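Local atomic coordinates of glycosyl hydrolases family 2, sugar binding domain protein (Bacteroides uniformis str. 3978 T3 ii, PDB entry 6D1P), a protein that probably hydrolyses O-glycosidic bonds, acting as a beta-glucuronidase of glycoside hydrolase family 2 in a human gut bacterium. Residues S44-M49 / V122-I127; E143-F148 / G160-A165. All blocks are in the same frame, centred on the assembly; numbering follows the deposited sequence.

In the fold
Both interactions reach the same six-stranded antiparallel sheet in the N-terminal, sugar-binding part of the chain, and their centres lie about 11 Å apart; strand 162-169 belongs to interaction 2 and is touched by Met49 and Tyr123 of interaction 1. Tyr123 joins them: its N is a probable hydrogen-bond donor to Pro163 O at 2.9 Å, and its ring carbon CG packs 3.8 Å from Phe148 CE1. Met49 CE of interaction 1 rests 3.7 Å from Ala165 CB of interaction 2. In this family the active site belongs to the TIM barrel; interactions 1 and 2 are centred about 35 and 37 Å from the chain centre. The sodium ion of interaction 1 marks the subunit interface.

Interaction 1 of 2, residues S44-M49 / V122-I127; sequences SIWEVM and VYTTRI. With NA (sodium ion), chain L.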
loop_
_atom_site.group_PDB
_atom_site.type_symbol
_atom_site.label_atom_id
_atom_site.label_comp_id
_atom_site.label_asym_id
_atom_site.label_seq_id
_atom_site.Cartn_x
_atom_site.Cartn_y
_atom_site.Cartn_z
ATOM N N SER A 44 -13.501 8.448 -9.614
ATOM C CA SER A 44 -14.950 8.494 -9.797
ATOM C C SER A 44 -15.333 7.195 -10.479
ATOM O O SER A 44 -14.470 6.487 -11.006
ATOM C CB SER A 44 -15.401 9.679 -10.650
ATOM O OG SER A 44 -14.898 9.550 -11.967
ATOM N N ILE A 45 -16.634 6.881 -10.467
ATOM C CA ILE A 45 -17.070 5.678 -11.173
ATOM C C ILE A 45 -16.845 5.846 -12.671
ATOM O O ILE A 45 -16.584 4.865 -13.386
ATOM C CB ILE A 45 -18.538 5.340 -10.834
ATOM C CG1 ILE A 45 -18.966 4.044 -11.515
ATOM C CG2 ILE A 45 -19.482 6.459 -11.251
ATOM C CD1 ILE A 45 -18.065 2.867 -11.239
ATOM N N TRP A 46 -16.900 7.091 -13.168
ATOM C CA TRP A 46 -16.578 7.326 -14.571
ATOM C C TRP A 46 -15.149 6.904 -14.875
ATOM O O TRP A 46 -14.893 6.232 -15.885
ATOM C CB TRP A 46 -16.792 8.793 -14.940
ATOM C CG TRP A 46 -16.244 9.132 -16.301
ATOM C CD1 TRP A 46 -15.267 10.044 -16.589
ATOM C CD2 TRP A 46 -16.607 8.526 -17.554
ATOM N NE1 TRP A 46 -15.004 10.050 -17.944
ATOM C CE2 TRP A 46 -15.817 9.134 -18.557
ATOM C CE3 TRP A 46 -17.527 7.538 -17.923
ATOM C CZ2 TRP A 46 -15.922 8.787 -19.905
ATOM C CZ3 TRP A 46 -17.628 7.192 -19.257
ATOM C CH2 TRP A 46 -16.824 7.816 -20.239
ATOM N N GLU A 47 -14.208 7.272 -14.000
ATOM C CA GLU A 47 -12.817 6.894 -14.209
ATOM C C GLU A 47 -12.644 5.377 -14.244
ATOM O O GLU A 47 -11.728 4.868 -14.907
ATOM C CB GLU A 47 -11.938 7.514 -13.123
ATOM C CG GLU A 47 -10.491 7.677 -13.566
ATOM C CD GLU A 47 -9.559 8.079 -12.437
ATOM O OE1 GLU A 47 -9.587 7.413 -11.368
ATOM O OE2 GLU A 47 -8.793 9.059 -12.626
ATOM N N VAL A 48 -13.512 4.639 -13.554
ATOM C CA VAL A 48 -13.448 3.180 -13.606
ATOM C C VAL A 48 -13.987 2.681 -14.934
ATOM O O VAL A 48 -13.500 1.684 -15.481
ATOM C CB VAL A 48 -14.230 2.582 -12.419
ATOM C CG1 VAL A 48 -14.375 1.040 -12.537
ATOM C CG2 VAL A 48 -13.579 2.976 -11.104
ATOM N N MET A 49 -14.990 3.363 -15.464
ATOM C CA MET A 49 -15.735 2.905 -16.626
ATOM C C MET A 49 -15.216 3.477 -17.940
ATOM O O MET A 49 -15.543 2.937 -19.000
ATOM C CB MET A 49 -17.215 3.277 -16.451
ATOM C CG MET A 49 -17.927 2.478 -15.350
ATOM S SD MET A 49 -17.986 0.770 -15.866
ATOM C CE MET A 49 -18.647 -0.070 -14.426
ATOM N N VAL A 122 -23.618 -0.848 -11.824
ATOM C CA VAL A 122 -23.815 -1.170 -13.234
ATOM C C VAL A 122 -23.438 0.076 -14.028
ATOM O O VAL A 122 -24.047 1.142 -13.848
ATOM C CB VAL A 122 -25.268 -1.578 -13.522
ATOM C CG1 VAL A 122 -25.522 -1.613 -15.037
ATOM C CG2 VAL A 122 -25.618 -2.913 -12.867
ATOM N N TYR A 123 -22.444 -0.045 -14.902
ATOM C CA TYR A 123 -21.879 1.126 -15.566
ATOM C C TYR A 123 -21.664 2.250 -14.547
ATOM O O TYR A 123 -20.944 2.051 -13.566
ATOM C CB TYR A 123 -22.774 1.563 -16.729
ATOM C CG TYR A 123 -22.129 2.570 -17.654
ATOM C CD1 TYR A 123 -22.811 3.716 -18.040
ATOM C CD2 TYR A 123 -20.828 2.386 -18.121
ATOM C CE1 TYR A 123 -22.223 4.658 -18.878
ATOM C CE2 TYR A 123 -20.234 3.315 -18.963
ATOM C CZ TYR A 123 -20.941 4.457 -19.339
ATOM O OH TYR A 123 -20.366 5.395 -20.171
ATOM N N THR A 124 -22.295 3.415 -14.721
ATOM C CA THR A 124 -22.033 4.547 -13.842
ATOM C C THR A 124 -23.102 4.742 -12.784
ATOM O O THR A 124 -23.174 5.817 -12.184
ATOM C CB THR A 124 -21.895 5.835 -14.648
ATOM O OG1 THR A 124 -23.158 6.149 -15.245
ATOM C CG2 THR A 124 -20.844 5.669 -15.717
ATOM N N THR A 125 -23.923 3.734 -12.542
ATOM C CA THR A 125 -25.060 3.839 -11.645
ATOM C C THR A 125 -24.826 2.928 -10.446
ATOM O O THR A 125 -24.616 1.721 -10.615
ATOM C CB THR A 125 -26.344 3.446 -12.375
ATOM O OG1 THR A 125 -26.473 4.235 -13.562
ATOM C CG2 THR A 125 -27.559 3.674 -11.481
ATOM N N ARG A 126 -24.869 3.495 -9.242
ATOM C CA ARG A 126 -24.743 2.668 -8.049
ATOM C C ARG A 126 -26.045 1.922 -7.792
ATOM O O ARG A 126 -27.130 2.503 -7.873
ATOM C CB ARG A 126 -24.371 3.514 -6.836
ATOM C CG ARG A 126 -24.430 2.730 -5.542
ATOM C CD ARG A 126 -23.215 2.941 -4.654
ATOM N NE ARG A 126 -23.124 4.294 -4.141
ATOM C CZ ARG A 126 -23.902 4.788 -3.187
ATOM N NH1 ARG A 126 -23.739 6.050 -2.797
ATOM N NH2 ARG A 126 -24.850 4.035 -2.636
ATOM N N ILE A 127 -25.934 0.636 -7.487
ATOM C CA ILE A 127 -27.087 -0.244 -7.321
ATOM C C ILE A 127 -27.457 -0.407 -5.858
ATOM O O ILE A 127 -28.612 -0.231 -5.470
ATOM C CB ILE A 127 -26.791 -1.621 -7.958
ATOM C CG1 ILE A 127 -26.321 -1.467 -9.413
ATOM C CG2 ILE A 127 -27.992 -2.575 -7.781
ATOM C CD1 ILE A 127 -27.198 -0.536 -10.261
HETATM NA NA NA L . -15.290 11.982 -13.032
HETATM O O HOH W 1 -17.722 12.228 -12.942
#
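A short helix, 45-49, sits against the type II' turn Val122-Thr125 that closes the hairpin of strands 117-122 and 125-131. Ser44 is its N-cap: the side-chain OG accepts from Glu47 N over 3.1 Å, with an N-H...O angle of 159°. Ser44 OG also binds a sodium ion at 2.7 Å, so one hydroxyl oxygen serves both cap and metal; a water and Asp434 O of the second subunit also bind the ion.

The helix meets the turn through Ile45 and Met49, which converge on the carbonyl of Tyr123. Ile45 CG1 reaches Tyr123 O at 3.5 Å. Met49, bent at chi2 (-66°), brings its terminal CE even closer, 3.2 Å from Tyr123 O. The bend also places SD 5.2 Å from the Tyr123 ring centroid, 67° off the ring normal, an oblique Met-aromatic contact, while Met49 CB lies 3.9 Å from Tyr123 CE2. An alanine in place of Met49 would lose CG, SD and CE, and would probably loosen the grip on the Tyr123 carbonyl and ring.

Farther out, Trp46 and Tyr123 run side by side in the same direction, and the phenol OH comes to the edge of the indole, 3.4 Å from CZ3. Thr124 folds back over its neighbour, its CG2 standing 3.5 Å above the plane of the Tyr123 ring, over the centre.

On the sheet side, Val48 packs on Ala165 and Met49 on Pro163, both of strand 162-169, while Ile45 touches Tyr121 of strand 117-122. Glu47 OE1 forms a salt bridge with Arg172 NE of the second subunit, so this helix lies between its own sheet and the dimer partner.

Interaction 2 of 2, residues E143-F148 / G160-A165; sequences EAVEAF and GKIPIA
The tight end of this contact is the ring of Phe148, reaching from the helix to the start of strand 162-165. Its CG stands anti to the backbone N (chi1 176°), which aims the ring at the strand. Phe148 CE2 comes within 3.5 Å of Pro163 CD, the two side chains reaching toward each other tip to tip, with Pro163 CD oblique to the aromatic ring. Ile162 slides past in the opposite direction, and its CD1 fits against the edge of the aromatic ring, 3.7 Å from Phe148 CD2. The carbonyl Lys161 O lies near the ring plane too, 3.8 Å from Phe148 CE2.

This is a helix lying across the antiparallel sheet of the family 2 sugar-binding domain: segment 143-148 crosses strand 162-165 at 135°, with a closest approach of 9.9 Å between the axes. The strand is an inner one, its backbone hydrogen-bonded to Leu96 on one flank and to Tyr121 on the other.

One turn back along the helix the fit slackens. Val145 and Ile162 cross at about a right angle, and only their methyls come near, CG2 to CG2 at 4.2 Å; Ile98 of a nearby loop touches both side chains. Beyond, the helix turns its other face to solvent, where Glu143 and Ala147 are exposed and Glu146 points away from the strand.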
loop_
_atom_site.group_PDB
_atom_site.type_symbol
_atom_site.label_atom_id
_atom_site.label_comp_id
_atom_site.label_asym_id
_atom_site.label_seq_id
_atom_site.Cartn_x
_atom_site.Cartn_y
_atom_site.Cartn_z
ATOM N N GLU A 143 -33.273 -3.357 -13.251
ATOM C CA GLU A 143 -33.666 -2.130 -13.929
ATOM C C GLU A 143 -32.472 -1.407 -14.539
ATOM O O GLU A 143 -32.605 -0.784 -15.598
ATOM C CB GLU A 143 -34.435 -1.222 -12.966
ATOM C CG GLU A 143 -35.924 -1.536 -12.956
ATOM C CD GLU A 143 -36.462 -1.775 -14.372
ATOM O OE1 GLU A 143 -36.655 -2.958 -14.760
ATOM O OE2 GLU A 143 -36.667 -0.774 -15.104
ATOM N N ALA A 144 -31.299 -1.494 -13.909
ATOM C CA ALA A 144 -30.136 -0.800 -14.449
ATOM C C ALA A 144 -29.598 -1.495 -15.692
ATOM O O ALA A 144 -29.095 -0.823 -16.608
ATOM C CB ALA A 144 -29.048 -0.687 -13.385
ATOM N N VAL A 145 -29.691 -2.830 -15.746
ATOM C CA VAL A 145 -29.309 -3.538 -16.962
ATOM C C VAL A 145 -30.206 -3.107 -18.113
ATOM O O VAL A 145 -29.739 -2.831 -19.227
ATOM C CB VAL A 145 -29.366 -5.060 -16.753
ATOM C CG1 VAL A 145 -29.286 -5.763 -18.089
ATOM C CG2 VAL A 145 -28.223 -5.530 -15.866
ATOM N N GLU A 146 -31.510 -3.028 -17.852
ATOM C CA GLU A 146 -32.462 -2.572 -18.849
ATOM C C GLU A 146 -32.099 -1.169 -19.317
ATOM O O GLU A 146 -31.715 -0.984 -20.478
ATOM C CB GLU A 146 -33.882 -2.622 -18.283
ATOM C CG GLU A 146 -34.954 -2.171 -19.266
ATOM C CD GLU A 146 -34.863 -2.888 -20.611
ATOM O OE1 GLU A 146 -34.679 -4.131 -20.621
ATOM O OE2 GLU A 146 -34.968 -2.203 -21.657
ATOM N N ALA A 147 -32.184 -0.181 -18.416
ATOM C CA ALA A 147 -31.903 1.198 -18.805
ATOM C C ALA A 147 -30.552 1.337 -19.480
ATOM O O ALA A 147 -30.353 2.276 -20.254
ATOM C CB ALA A 147 -31.961 2.132 -17.597
ATOM N N PHE A 148 -29.627 0.418 -19.221
ATOM C CA PHE A 148 -28.341 0.480 -19.897
ATOM C C PHE A 148 -28.413 -0.109 -21.301
ATOM O O PHE A 148 -27.791 0.420 -22.228
ATOM C CB PHE A 148 -27.283 -0.240 -19.073
ATOM C CG PHE A 148 -25.955 -0.315 -19.746
ATOM C CD1 PHE A 148 -25.133 0.800 -19.801
ATOM C CD2 PHE A 148 -25.523 -1.500 -20.330
ATOM C CE1 PHE A 148 -23.898 0.735 -20.427
ATOM C CE2 PHE A 148 -24.291 -1.568 -20.958
ATOM C CZ PHE A 148 -23.481 -0.449 -21.006
ATOM N N GLY A 160 -22.994 -5.490 -26.390
ATOM C CA GLY A 160 -24.109 -6.094 -25.709
ATOM C C GLY A 160 -23.834 -6.616 -24.314
ATOM O O GLY A 160 -24.791 -6.963 -23.614
ATOM N N LYS A 161 -22.574 -6.697 -23.880
ATOM C CA LYS A 161 -22.283 -7.127 -22.516
ATOM C C LYS A 161 -22.454 -5.958 -21.543
ATOM O O LYS A 161 -22.598 -4.801 -21.947
ATOM C CB LYS A 161 -20.877 -7.717 -22.431
ATOM C CG LYS A 161 -20.722 -8.983 -23.258
ATOM C CD LYS A 161 -19.264 -9.350 -23.504
ATOM C CE LYS A 161 -18.742 -10.353 -22.485
ATOM N NZ LYS A 161 -17.538 -11.073 -23.005
ATOM N N ILE A 162 -22.454 -6.263 -20.254
ATOM C CA ILE A 162 -22.795 -5.298 -19.212
ATOM C C ILE A 162 -21.561 -5.037 -18.359
ATOM O O ILE A 162 -20.965 -5.986 -17.847
ATOM C CB ILE A 162 -23.962 -5.774 -18.330
ATOM C CG1 ILE A 162 -25.135 -6.227 -19.203
ATOM C CG2 ILE A 162 -24.421 -4.658 -17.410
ATOM C CD1 ILE A 162 -25.638 -5.161 -20.143
ATOM N N PRO A 163 -21.161 -3.780 -18.156
ATOM C CA PRO A 163 -20.018 -3.502 -17.279
ATOM C C PRO A 163 -20.404 -3.403 -15.808
ATOM O O PRO A 163 -21.319 -2.663 -15.421
ATOM C CB PRO A 163 -19.480 -2.162 -17.816
ATOM C CG PRO A 163 -20.554 -1.618 -18.763
ATOM C CD PRO A 163 -21.749 -2.540 -18.683
ATOM N N ILE A 164 -19.691 -4.165 -14.984
ATOM C CA ILE A 164 -19.924 -4.263 -13.550
ATOM C C ILE A 164 -18.682 -3.749 -12.830
ATOM O O ILE A 164 -17.555 -4.089 -13.203
ATOM C CB ILE A 164 -20.230 -5.717 -13.145
ATOM C CG1 ILE A 164 -21.522 -6.174 -13.810
ATOM C CG2 ILE A 164 -20.343 -5.878 -11.618
ATOM C CD1 ILE A 164 -22.703 -5.301 -13.463
ATOM N N ALA A 165 -18.879 -2.934 -11.805
ATOM C CA ALA A 165 -17.782 -2.568 -10.928
ATOM C C ALA A 165 -18.252 -2.663 -9.490
ATOM O O ALA A 165 -19.412 -2.365 -9.180
ATOM C CB ALA A 165 -17.239 -1.160 -11.218
#